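Local coordinates for protein agarase (Pseudoalteromonas fuliginea, PDB 6XJ9) that probably hydrolyses agarose, the galactan of red-algal cell walls, as a GH50-family glycoside hydrolase of a marine bacterium, at residues Ile105-Ser110 with Ile188-Gln193; Tyr117-Asn122 with Phe171-Gly176; Thr130-Leu135 with Ser166-Phe171; Gly156-Pro161 with Leu678-Leu683. All coordinates share one frame; numbering follows the deposited sequence.

Interactions 1, 2 and 3 lie in the CBM-like part of the chain and hold neighbouring strands; interaction 4 ties a loop of that part to a loop more than 500 residues further on. Interaction 1 is buried and antiparallel, with an aliphatic face and a watered polar face. Interaction 2 is antiparallel too but only partly buried, and a beta bulge interrupts it. Interaction 3 is parallel, also partly buried, and shares Phe171 with interaction 2, since both use strand 169-174. Interaction 4 is buried yet has no strand pairing: a proline CH-pi contact over a phenylalanine ring and other side-chain packing do most of the work, and its His680 also packs on Ile172 of interaction 2.

Interaction 1 (Ile105-Ser110 with Ile188-Gln193); sequences IYLDIS and IAISVQ
The Tyr106 ring carries the side-chain amide of Gln193 over one face, the two planes stacked only 10° apart, while Ser191 O sits at its edge in plane. Gln193 OE1 lies above the ring centre, 3.9 Å from the plane. The glutamine gets there with CG anti to its carbonyl carbon (chi1 -65°) and the rest of the chain extended, which brings NE2 back beside Tyr106 CB. The amide is pinned as well as stacked: Gln193 NE2 gives a hydrogen bond of 2.9 Å to Ser191 OG, nearly in the amide plane, and a second to water 2. That water donates to Asp108 OD1, and water 1 lies between the same Asp108 OD1, Ser191 OG and Tyr106 O, so a polar network runs along this face from the aspartate to the glutamine. The other carboxylate oxygen, Asp108 OD2, bonds to Thr118 and Asn116 on the neighbouring strand.

The opposite face is aliphatic. Leu107 lies alongside Ile188, its CD1 3.8 Å from Ile188 CG2; the same Leu107 CD1 meets Ile190 CD1 at 3.6 Å. Further along, Ile105 CG2 touches Ile190 CG2, also at 3.8 Å. Strand 89-97 packs on this side through Leu91, Phe93 and Leu95.

Between the faces run four backbone bonds, two each at the Tyr106-Ser191 and Asp108-Ala189 pairs; the shortest is Ala189 N to Asp108 O at 2.7 Å. The alternating hydrogen-bonded and non-hydrogen-bonded pairs mark a regular antiparallel strand pair; one greasy and one polar face is consistent with the beta-sandwich expected of a carbohydrate-binding-module-like domain.

Interaction 2 (Tyr117-Asn122 with Phe171-Gly176); sequences YTRSVN and FISMWG
Tyr117 lays its ring against the backbone of Trp175 and Gly176. From CB, CG stands anti to the backbone N (chi1 -165°), which lays the ring along the backbone from Ser173 to Gly176. Tyr117 CD1 meets Trp175 O at 3.2 Å, the oxygen standing over one face toward the rim. CE1 comes next, 3.3 Å from Trp175 C. On the far flank CE2 approaches Ser173 CB, and at the tip Tyr117 OH touches that same CB at 3.2 Å. Tyr117 CD2 also lies over a face of the Arg119 guanidinium. Cut back to an alanine, Tyr117 would probably leave Trp175 O and the Arg119 guanidinium without the ring that packs on them.

Beside it is a classic beta bulge: Thr118 O accepts from both Met174 N, at 2.9 Å, and Trp175 N, at 3.2 Å. Trp175 O takes Thr118 N in return, at 2.8 Å. Gly176 follows with a backbone that calls for glycine, and a CB there would clash with Tyr117 CA. Past the bulge, Val121 CG1 makes a CH-pi contact over the Phe171 ring, 3.9 Å from its centroid. Backbone bonds thus set the pairing, while the side chains contribute mainly van der Waals cover.

Interaction 3 (Thr130-Leu135 with Ser166-Phe171); sequences TYYAKL and SDEVQF
A short parallel strand pairing joins 128-134 to 169-174, with Tyr131 beside Val169 and Tyr132 beside Gln170. Tyr132 is held through both its backbone polar atoms, its N-H by Val169 O and its O by Phe171 N at 2.8 Å, with Thr130 O taking Val169 N. Tyr132 has CG between its backbone N and carbonyl carbon (chi1 69°), which folds the ring over the partner strand. Gln170 CA sits over the ring centre, 3.9 Å above the plane, and Glu168 CB lies at the ring edge. The ring also stacks with Trp164. A serine in place of Tyr132 would probably open a gap over Gln170 and leave Trp164 without its stacking partner.

Such a parallel pair stands out among the mostly antiparallel strands of this CBM-like domain; the modelled part of the 30 residues between the segments is without helix or strand, and the chain comes back in the same direction. On the other face Tyr131 and Val169 lie side by side, CD2 to CB 3.5 Å, and Tyr131 CB rests 3.6 Å from Phe171 CE1. Glu168 runs alongside Thr130, its OE2 3.5 Å from the threonine CG2, while its OE1 forms a salt bridge with Arg209.

Interaction 4 (Gly156-Pro161 with Leu678-Leu683); sequences GLRSNP and LFHPGL
His680, whose ring packs on Ser159, accepts the backbone N-H of Gly682 on its ND1 at 2.9 Å, the donor tilted 21° from the ring plane. This bond within the 678-683 loop helps to fix the rotation of the imidazole, with Gly682 O at its edge in plane. The CD2 side then faces the other loop: His680 CD2 lies 3.4 Å from Ser159 CB and 3.9 Å from Arg158 CG. Tyr732 also meets this ring.

Ser159 also reaches across with its hydroxyl. With OG anti to the backbone N (chi1 -179°), it comes 3.0 Å from Phe679 O, a likely hydrogen bond, although the one proton has another acceptor within reach. Ser159 O approaches Phe679 CB at 3.4 Å and takes its own hydrogen bond from Asn731.

The Phe679 ring is the apolar centre. Pro161 covers one face in a CH-pi contact, its CG 4.0 Å from the ring centroid and only 11° off the normal, so the methylene stands almost straight above the middle. Pro161 CA touches the same ring at CD1, and Leu157 CD2 approaches Phe679 CD2 at 4.1 Å, the two side chains crossing at a slant.

The two loops come from distant parts of the chain: 156-161 belongs to the CBM-like region, while 678-683 lies between strand 664-666 and helix 689-704, probably in the (beta/alpha)8 barrel expected of GH50 enzymes. With a ring face, a methylene and at most one side-chain bond across it, this interface depends on shape and burial more than on charge.

Interaction 1 (Ile105-Ser110 with Ile188-Gln193)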
# COMPACT_ATOMS: atom_id res chain seq x y z
N ILE A 105 3.60 0.45 -20.42
CA ILE A 105 3.74 0.67 -21.86
C ILE A 105 4.78 -0.30 -22.41
O ILE A 105 5.72 -0.70 -21.72
CB ILE A 105 4.09 2.14 -22.19
CG1 ILE A 105 5.35 2.60 -21.44
CG2 ILE A 105 2.91 3.05 -21.91
CD1 ILE A 105 5.82 3.99 -21.81
N TYR A 106 4.56 -0.71 -23.66
CA TYR A 106 5.54 -1.46 -24.41
C TYR A 106 6.12 -0.51 -25.45
O TYR A 106 5.37 0.20 -26.12
CB TYR A 106 4.88 -2.69 -25.05
CG TYR A 106 4.49 -3.74 -24.04
CD1 TYR A 106 3.32 -3.63 -23.31
CD2 TYR A 106 5.29 -4.85 -23.82
CE1 TYR A 106 2.96 -4.59 -22.37
CE2 TYR A 106 4.94 -5.83 -22.90
CZ TYR A 106 3.77 -5.69 -22.16
OH TYR A 106 3.42 -6.65 -21.24
N LEU A 107 7.46 -0.48 -25.52
CA LEU A 107 8.16 0.36 -26.47
C LEU A 107 8.82 -0.55 -27.51
O LEU A 107 9.76 -1.28 -27.20
CB LEU A 107 9.18 1.22 -25.72
CG LEU A 107 10.25 1.90 -26.58
CD1 LEU A 107 9.63 2.87 -27.56
CD2 LEU A 107 11.26 2.63 -25.69
N ASP A 108 8.26 -0.53 -28.73
CA ASP A 108 8.81 -1.30 -29.83
C ASP A 108 9.44 -0.34 -30.84
O ASP A 108 8.82 0.63 -31.26
CB ASP A 108 7.76 -2.20 -30.49
CG ASP A 108 7.36 -3.35 -29.60
OD1 ASP A 108 6.55 -3.13 -28.68
OD2 ASP A 108 7.88 -4.46 -29.83
N ILE A 109 10.71 -0.61 -31.16
CA ILE A 109 11.46 0.11 -32.17
C ILE A 109 11.81 -0.89 -33.27
O ILE A 109 12.31 -1.98 -32.99
CB ILE A 109 12.71 0.77 -31.54
CG1 ILE A 109 12.35 1.62 -30.31
CG2 ILE A 109 13.47 1.59 -32.58
CD1 ILE A 109 13.52 1.95 -29.42
N SER A 110 11.49 -0.51 -34.52
CA SER A 110 11.63 -1.36 -35.70
C SER A 110 12.51 -0.66 -36.73
O SER A 110 12.39 0.56 -36.91
CB SER A 110 10.28 -1.69 -36.30
OG SER A 110 9.36 -2.15 -35.31
N ILE A 188 8.76 4.09 -34.04
CA ILE A 188 8.73 3.94 -32.59
C ILE A 188 7.27 3.74 -32.20
O ILE A 188 6.45 4.59 -32.50
CB ILE A 188 9.31 5.19 -31.90
CG1 ILE A 188 10.82 5.33 -32.10
CG2 ILE A 188 8.94 5.22 -30.42
CD1 ILE A 188 11.37 6.69 -31.70
N ALA A 189 6.96 2.61 -31.54
CA ALA A 189 5.60 2.32 -31.12
C ALA A 189 5.50 2.29 -29.60
O ALA A 189 6.29 1.62 -28.93
CB ALA A 189 5.14 1.01 -31.73
N ILE A 190 4.50 2.98 -29.05
CA ILE A 190 4.15 2.87 -27.64
C ILE A 190 2.78 2.19 -27.57
O ILE A 190 1.81 2.76 -28.07
CB ILE A 190 4.11 4.26 -26.96
CG1 ILE A 190 5.46 4.99 -27.02
CG2 ILE A 190 3.57 4.17 -25.53
CD1 ILE A 190 6.59 4.32 -26.26
N SER A 191 2.72 0.99 -26.96
CA SER A 191 1.48 0.23 -26.91
C SER A 191 1.06 -0.14 -25.49
O SER A 191 1.88 -0.17 -24.57
CB SER A 191 1.52 -0.99 -27.81
OG SER A 191 2.50 -1.93 -27.39
N VAL A 192 -0.24 -0.41 -25.34
CA VAL A 192 -0.85 -0.99 -24.14
C VAL A 192 -1.46 -2.33 -24.54
O VAL A 192 -2.10 -2.42 -25.59
CB VAL A 192 -1.87 -0.00 -23.54
CG1 VAL A 192 -2.73 -0.63 -22.46
CG2 VAL A 192 -1.17 1.26 -23.03
N GLN A 193 -1.24 -3.37 -23.72
CA GLN A 193 -1.49 -4.74 -24.14
C GLN A 193 -2.21 -5.51 -23.04
O GLN A 193 -1.80 -5.50 -21.88
CB GLN A 193 -0.17 -5.43 -24.53
CG GLN A 193 0.47 -4.81 -25.76
CD GLN A 193 1.76 -5.49 -26.18
OE1 GLN A 193 2.04 -6.63 -25.81
NE2 GLN A 193 2.57 -4.76 -26.93
O HOH W 1 4.84 -1.17 -28.74
O HOH W 2 5.23 -5.53 -28.00

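Interaction 2 (Tyr117-Asn122 with Phe171-Gly176)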
# COMPACT_ATOMS: atom_id res chain seq x y z
N TYR A 117 12.51 -4.63 -31.66
CA TYR A 117 12.83 -4.91 -30.27
C TYR A 117 11.81 -4.28 -29.32
O TYR A 117 11.42 -3.13 -29.52
CB TYR A 117 14.25 -4.47 -29.90
CG TYR A 117 14.71 -5.07 -28.60
CD1 TYR A 117 15.11 -6.40 -28.53
CD2 TYR A 117 14.71 -4.33 -27.42
CE1 TYR A 117 15.51 -6.97 -27.34
CE2 TYR A 117 15.11 -4.89 -26.22
CZ TYR A 117 15.52 -6.22 -26.18
OH TYR A 117 15.92 -6.80 -25.02
N THR A 118 11.46 -5.04 -28.27
CA THR A 118 10.45 -4.66 -27.29
C THR A 118 11.11 -4.34 -25.95
O THR A 118 11.81 -5.18 -25.38
CB THR A 118 9.44 -5.80 -27.11
OG1 THR A 118 8.92 -6.15 -28.40
CG2 THR A 118 8.31 -5.44 -26.17
N ARG A 119 10.85 -3.11 -25.45
CA ARG A 119 11.14 -2.71 -24.08
C ARG A 119 9.81 -2.39 -23.38
O ARG A 119 8.79 -2.26 -24.06
CB ARG A 119 12.09 -1.51 -24.06
CG ARG A 119 13.48 -1.80 -24.62
CD ARG A 119 14.23 -0.53 -25.01
NE ARG A 119 15.61 -0.81 -25.39
CZ ARG A 119 16.07 -0.91 -26.63
NH1 ARG A 119 15.27 -0.76 -27.67
NH2 ARG A 119 17.35 -1.18 -26.83
N SER A 120 9.80 -2.29 -22.04
CA SER A 120 8.58 -2.04 -21.28
C SER A 120 8.89 -1.30 -19.98
O SER A 120 9.95 -1.49 -19.39
CB SER A 120 7.83 -3.33 -21.01
OG SER A 120 6.58 -3.05 -20.39
N VAL A 121 7.95 -0.47 -19.53
CA VAL A 121 8.09 0.19 -18.24
C VAL A 121 6.70 0.54 -17.70
O VAL A 121 5.75 0.68 -18.47
CB VAL A 121 9.00 1.44 -18.33
CG1 VAL A 121 8.33 2.60 -19.05
CG2 VAL A 121 9.49 1.88 -16.96
N ASN A 122 6.60 0.68 -16.38
CA ASN A 122 5.37 1.18 -15.78
C ASN A 122 5.45 2.70 -15.64
O ASN A 122 6.47 3.21 -15.21
CB ASN A 122 5.06 0.49 -14.44
CG ASN A 122 3.73 0.95 -13.86
OD1 ASN A 122 3.64 2.04 -13.30
ND2 ASN A 122 2.71 0.12 -13.97
N PHE A 171 13.80 1.94 -19.23
CA PHE A 171 12.94 0.89 -19.77
C PHE A 171 13.59 -0.47 -19.50
O PHE A 171 14.82 -0.59 -19.52
CB PHE A 171 12.73 1.06 -21.28
CG PHE A 171 11.67 2.04 -21.69
CD1 PHE A 171 11.98 3.39 -21.87
CD2 PHE A 171 10.37 1.63 -21.93
CE1 PHE A 171 11.01 4.29 -22.27
CE2 PHE A 171 9.40 2.53 -22.35
CZ PHE A 171 9.72 3.87 -22.50
N ILE A 172 12.75 -1.48 -19.29
CA ILE A 172 13.21 -2.86 -19.14
C ILE A 172 13.28 -3.51 -20.52
O ILE A 172 12.28 -3.57 -21.24
CB ILE A 172 12.29 -3.64 -18.18
CG1 ILE A 172 12.09 -2.92 -16.84
CG2 ILE A 172 12.80 -5.06 -17.99
CD1 ILE A 172 13.37 -2.58 -16.10
N SER A 173 14.47 -4.02 -20.87
CA SER A 173 14.63 -4.76 -22.12
C SER A 173 13.90 -6.10 -22.02
O SER A 173 14.16 -6.88 -21.11
CB SER A 173 16.10 -4.95 -22.44
OG SER A 173 16.76 -3.69 -22.49
N MET A 174 12.98 -6.36 -22.96
CA MET A 174 12.12 -7.53 -22.85
C MET A 174 12.54 -8.62 -23.84
O MET A 174 12.91 -9.71 -23.42
CB MET A 174 10.65 -7.16 -23.02
CG MET A 174 10.17 -6.07 -22.07
SD MET A 174 10.08 -6.54 -20.31
CE MET A 174 8.58 -7.51 -20.28
N TRP A 175 12.48 -8.33 -25.15
CA TRP A 175 12.75 -9.36 -26.15
C TRP A 175 12.73 -8.77 -27.56
O TRP A 175 12.27 -7.64 -27.77
CB TRP A 175 11.74 -10.50 -26.04
CG TRP A 175 10.32 -10.01 -26.04
CD1 TRP A 175 9.65 -9.43 -27.08
CD2 TRP A 175 9.41 -10.02 -24.93
NE1 TRP A 175 8.38 -9.08 -26.70
CE2 TRP A 175 8.21 -9.44 -25.38
CE3 TRP A 175 9.49 -10.48 -23.61
CZ2 TRP A 175 7.10 -9.29 -24.55
CZ3 TRP A 175 8.39 -10.34 -22.80
CH2 TRP A 175 7.21 -9.75 -23.26
N GLY A 176 13.22 -9.57 -28.52
CA GLY A 176 13.30 -9.20 -29.93
C GLY A 176 14.73 -9.24 -30.44
O GLY A 176 15.60 -9.89 -29.85

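Interaction 3 (Thr130-Leu135 with Ser166-Phe171)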
# COMPACT_ATOMS: atom_id res chain seq x y z
N THR A 130 11.12 11.08 -16.63
CA THR A 130 11.84 10.68 -17.83
C THR A 130 12.08 9.18 -17.81
O THR A 130 12.54 8.62 -16.82
CB THR A 130 13.08 11.55 -18.08
OG1 THR A 130 12.61 12.86 -18.40
CG2 THR A 130 13.92 11.07 -19.24
N TYR A 131 11.74 8.55 -18.94
CA TYR A 131 11.92 7.13 -19.20
C TYR A 131 12.87 7.00 -20.38
O TYR A 131 12.64 7.60 -21.42
CB TYR A 131 10.57 6.47 -19.47
CG TYR A 131 9.60 6.67 -18.34
CD1 TYR A 131 8.89 7.86 -18.19
CD2 TYR A 131 9.44 5.69 -17.37
CE1 TYR A 131 8.03 8.06 -17.12
CE2 TYR A 131 8.59 5.88 -16.29
CZ TYR A 131 7.88 7.06 -16.18
OH TYR A 131 7.04 7.22 -15.11
N TYR A 132 13.95 6.23 -20.20
CA TYR A 132 14.97 6.20 -21.24
C TYR A 132 15.33 4.77 -21.60
O TYR A 132 15.18 3.84 -20.80
CB TYR A 132 16.17 7.06 -20.83
CG TYR A 132 16.95 6.48 -19.68
CD1 TYR A 132 17.87 5.46 -19.88
CD2 TYR A 132 16.78 6.96 -18.39
CE1 TYR A 132 18.59 4.91 -18.83
CE2 TYR A 132 17.50 6.42 -17.33
CZ TYR A 132 18.40 5.40 -17.56
OH TYR A 132 19.12 4.86 -16.53
N ALA A 133 15.79 4.60 -22.84
CA ALA A 133 16.29 3.34 -23.35
C ALA A 133 17.59 3.60 -24.09
O ALA A 133 17.60 4.34 -25.07
CB ALA A 133 15.24 2.74 -24.26
N LYS A 134 18.69 3.02 -23.59
CA LYS A 134 20.00 3.17 -24.21
C LYS A 134 19.98 2.44 -25.55
O LYS A 134 19.58 1.28 -25.62
CB LYS A 134 21.11 2.56 -23.35
CG LYS A 134 21.50 3.34 -22.09
CD LYS A 134 22.42 2.55 -21.16
CE LYS A 134 21.79 1.28 -20.63
NZ LYS A 134 22.28 0.91 -19.28
N LEU A 135 20.41 3.13 -26.62
CA LEU A 135 20.38 2.53 -27.94
C LEU A 135 21.78 2.11 -28.36
O LEU A 135 21.93 1.27 -29.24
CB LEU A 135 19.74 3.52 -28.94
CG LEU A 135 18.23 3.71 -28.76
CD1 LEU A 135 17.63 4.62 -29.82
CD2 LEU A 135 17.51 2.37 -28.74
N SER A 166 20.32 8.21 -11.45
CA SER A 166 19.53 9.34 -11.91
C SER A 166 18.15 9.36 -11.27
O SER A 166 17.74 8.43 -10.58
CB SER A 166 19.44 9.40 -13.43
OG SER A 166 18.76 8.27 -13.96
N ASP A 167 17.43 10.46 -11.54
CA ASP A 167 16.06 10.63 -11.11
C ASP A 167 15.11 10.13 -12.20
O ASP A 167 13.93 10.50 -12.21
CB ASP A 167 15.82 12.08 -10.67
CG ASP A 167 15.74 13.09 -11.80
OD1 ASP A 167 16.28 12.82 -12.88
OD2 ASP A 167 15.12 14.17 -11.60
N GLU A 168 15.61 9.30 -13.11
CA GLU A 168 14.87 8.88 -14.30
C GLU A 168 14.65 7.37 -14.23
O GLU A 168 15.18 6.70 -13.35
CB GLU A 168 15.64 9.26 -15.57
CG GLU A 168 15.88 10.76 -15.72
CD GLU A 168 16.62 11.21 -16.97
OE1 GLU A 168 17.29 10.38 -17.61
OE2 GLU A 168 16.52 12.42 -17.31
N VAL A 169 13.90 6.84 -15.20
CA VAL A 169 13.52 5.44 -15.19
C VAL A 169 13.94 4.78 -16.50
O VAL A 169 13.49 5.16 -17.58
CB VAL A 169 12.00 5.27 -14.99
CG1 VAL A 169 11.63 3.80 -14.81
CG2 VAL A 169 11.48 6.12 -13.83
N GLN A 170 14.78 3.75 -16.37
CA GLN A 170 15.19 3.00 -17.53
C GLN A 170 14.09 2.01 -17.93
O GLN A 170 13.53 1.33 -17.08
CB GLN A 170 16.52 2.28 -17.26
CG GLN A 170 17.03 1.54 -18.48
CD GLN A 170 18.37 0.85 -18.30
OE1 GLN A 170 18.92 0.77 -17.20
NE2 GLN A 170 18.89 0.33 -19.39
N PHE A 171 13.80 1.94 -19.23
CA PHE A 171 12.94 0.89 -19.77
C PHE A 171 13.59 -0.47 -19.50
O PHE A 171 14.82 -0.59 -19.52
CB PHE A 171 12.73 1.06 -21.28
CG PHE A 171 11.67 2.04 -21.69
CD1 PHE A 171 11.98 3.39 -21.87
CD2 PHE A 171 10.37 1.63 -21.93
CE1 PHE A 171 11.01 4.29 -22.27
CE2 PHE A 171 9.40 2.53 -22.35
CZ PHE A 171 9.72 3.87 -22.50

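Interaction 4 (Gly156-Pro161 with Leu678-Leu683)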
# COMPACT_ATOMS: atom_id res chain seq x y z
N GLY A 156 24.91 -12.12 -16.88
CA GLY A 156 24.08 -13.22 -16.43
C GLY A 156 22.82 -12.74 -15.70
O GLY A 156 22.13 -13.54 -15.08
N LEU A 157 22.55 -11.43 -15.76
CA LEU A 157 21.33 -10.85 -15.24
C LEU A 157 20.40 -10.52 -16.41
O LEU A 157 20.82 -9.81 -17.33
CB LEU A 157 21.67 -9.56 -14.48
CG LEU A 157 22.12 -9.72 -13.03
CD1 LEU A 157 23.58 -10.14 -12.93
CD2 LEU A 157 21.90 -8.42 -12.27
N ARG A 158 19.15 -10.98 -16.35
CA ARG A 158 18.21 -10.69 -17.43
C ARG A 158 18.12 -9.17 -17.62
O ARG A 158 18.19 -8.69 -18.75
CB ARG A 158 16.84 -11.35 -17.21
CG ARG A 158 15.87 -11.16 -18.37
CD ARG A 158 15.12 -12.43 -18.76
NE ARG A 158 16.00 -13.39 -19.40
CZ ARG A 158 15.89 -14.72 -19.32
NH1 ARG A 158 14.91 -15.27 -18.63
NH2 ARG A 158 16.76 -15.49 -19.94
N SER A 159 18.00 -8.44 -16.51
CA SER A 159 18.09 -6.99 -16.52
C SER A 159 19.13 -6.52 -15.51
O SER A 159 19.13 -6.95 -14.35
CB SER A 159 16.75 -6.37 -16.26
OG SER A 159 16.83 -4.96 -16.30
N ASN A 160 20.02 -5.62 -15.97
CA ASN A 160 21.18 -5.15 -15.23
C ASN A 160 20.81 -3.96 -14.35
O ASN A 160 19.81 -3.29 -14.58
CB ASN A 160 22.26 -4.65 -16.20
CG ASN A 160 23.26 -5.69 -16.66
OD1 ASN A 160 23.36 -6.78 -16.10
ND2 ASN A 160 24.04 -5.35 -17.68
N PRO A 161 21.63 -3.60 -13.33
CA PRO A 161 21.50 -2.30 -12.67
C PRO A 161 21.70 -1.21 -13.73
O PRO A 161 22.32 -1.45 -14.76
CB PRO A 161 22.75 -2.23 -11.76
CG PRO A 161 23.11 -3.68 -11.51
CD PRO A 161 22.75 -4.40 -12.80
N LEU A 678 14.70 -5.00 -6.77
CA LEU A 678 15.21 -5.87 -7.82
C LEU A 678 15.33 -5.07 -9.11
O LEU A 678 14.67 -4.06 -9.29
CB LEU A 678 14.28 -7.08 -8.01
CG LEU A 678 14.19 -8.04 -6.82
CD1 LEU A 678 13.56 -9.36 -7.25
CD2 LEU A 678 15.56 -8.31 -6.22
N PHE A 679 16.17 -5.57 -10.03
CA PHE A 679 16.54 -4.85 -11.24
C PHE A 679 15.59 -5.16 -12.40
O PHE A 679 15.78 -4.63 -13.49
CB PHE A 679 17.98 -5.17 -11.63
CG PHE A 679 18.94 -4.80 -10.53
CD1 PHE A 679 18.98 -3.50 -10.04
CD2 PHE A 679 19.74 -5.76 -9.94
CE1 PHE A 679 19.83 -3.16 -9.00
CE2 PHE A 679 20.61 -5.41 -8.91
CZ PHE A 679 20.65 -4.12 -8.45
N HIS A 680 14.60 -6.03 -12.14
CA HIS A 680 13.65 -6.43 -13.16
C HIS A 680 12.30 -6.64 -12.49
O HIS A 680 12.17 -7.50 -11.61
CB HIS A 680 14.13 -7.69 -13.88
CG HIS A 680 13.50 -7.93 -15.21
ND1 HIS A 680 12.15 -7.71 -15.44
CD2 HIS A 680 14.01 -8.40 -16.37
CE1 HIS A 680 11.87 -8.02 -16.69
NE2 HIS A 680 12.99 -8.43 -17.28
N PRO A 681 11.27 -5.83 -12.82
CA PRO A 681 9.94 -6.02 -12.25
C PRO A 681 9.30 -7.31 -12.75
O PRO A 681 8.43 -7.87 -12.08
CB PRO A 681 9.17 -4.76 -12.67
CG PRO A 681 9.89 -4.25 -13.90
CD PRO A 681 11.34 -4.68 -13.75
N GLY A 682 9.74 -7.81 -13.91
CA GLY A 682 9.20 -9.05 -14.44
C GLY A 682 8.45 -8.83 -15.75
O GLY A 682 8.85 -8.02 -16.58
N LEU A 683 7.34 -9.55 -15.93
CA LEU A 683 6.64 -9.55 -17.20
C LEU A 683 5.54 -8.50 -17.19
O LEU A 683 5.34 -7.82 -18.18
CB LEU A 683 6.10 -10.96 -17.50
CG LEU A 683 7.15 -11.97 -17.94
CD1 LEU A 683 6.61 -13.38 -17.89
CD2 LEU A 683 7.64 -11.63 -19.35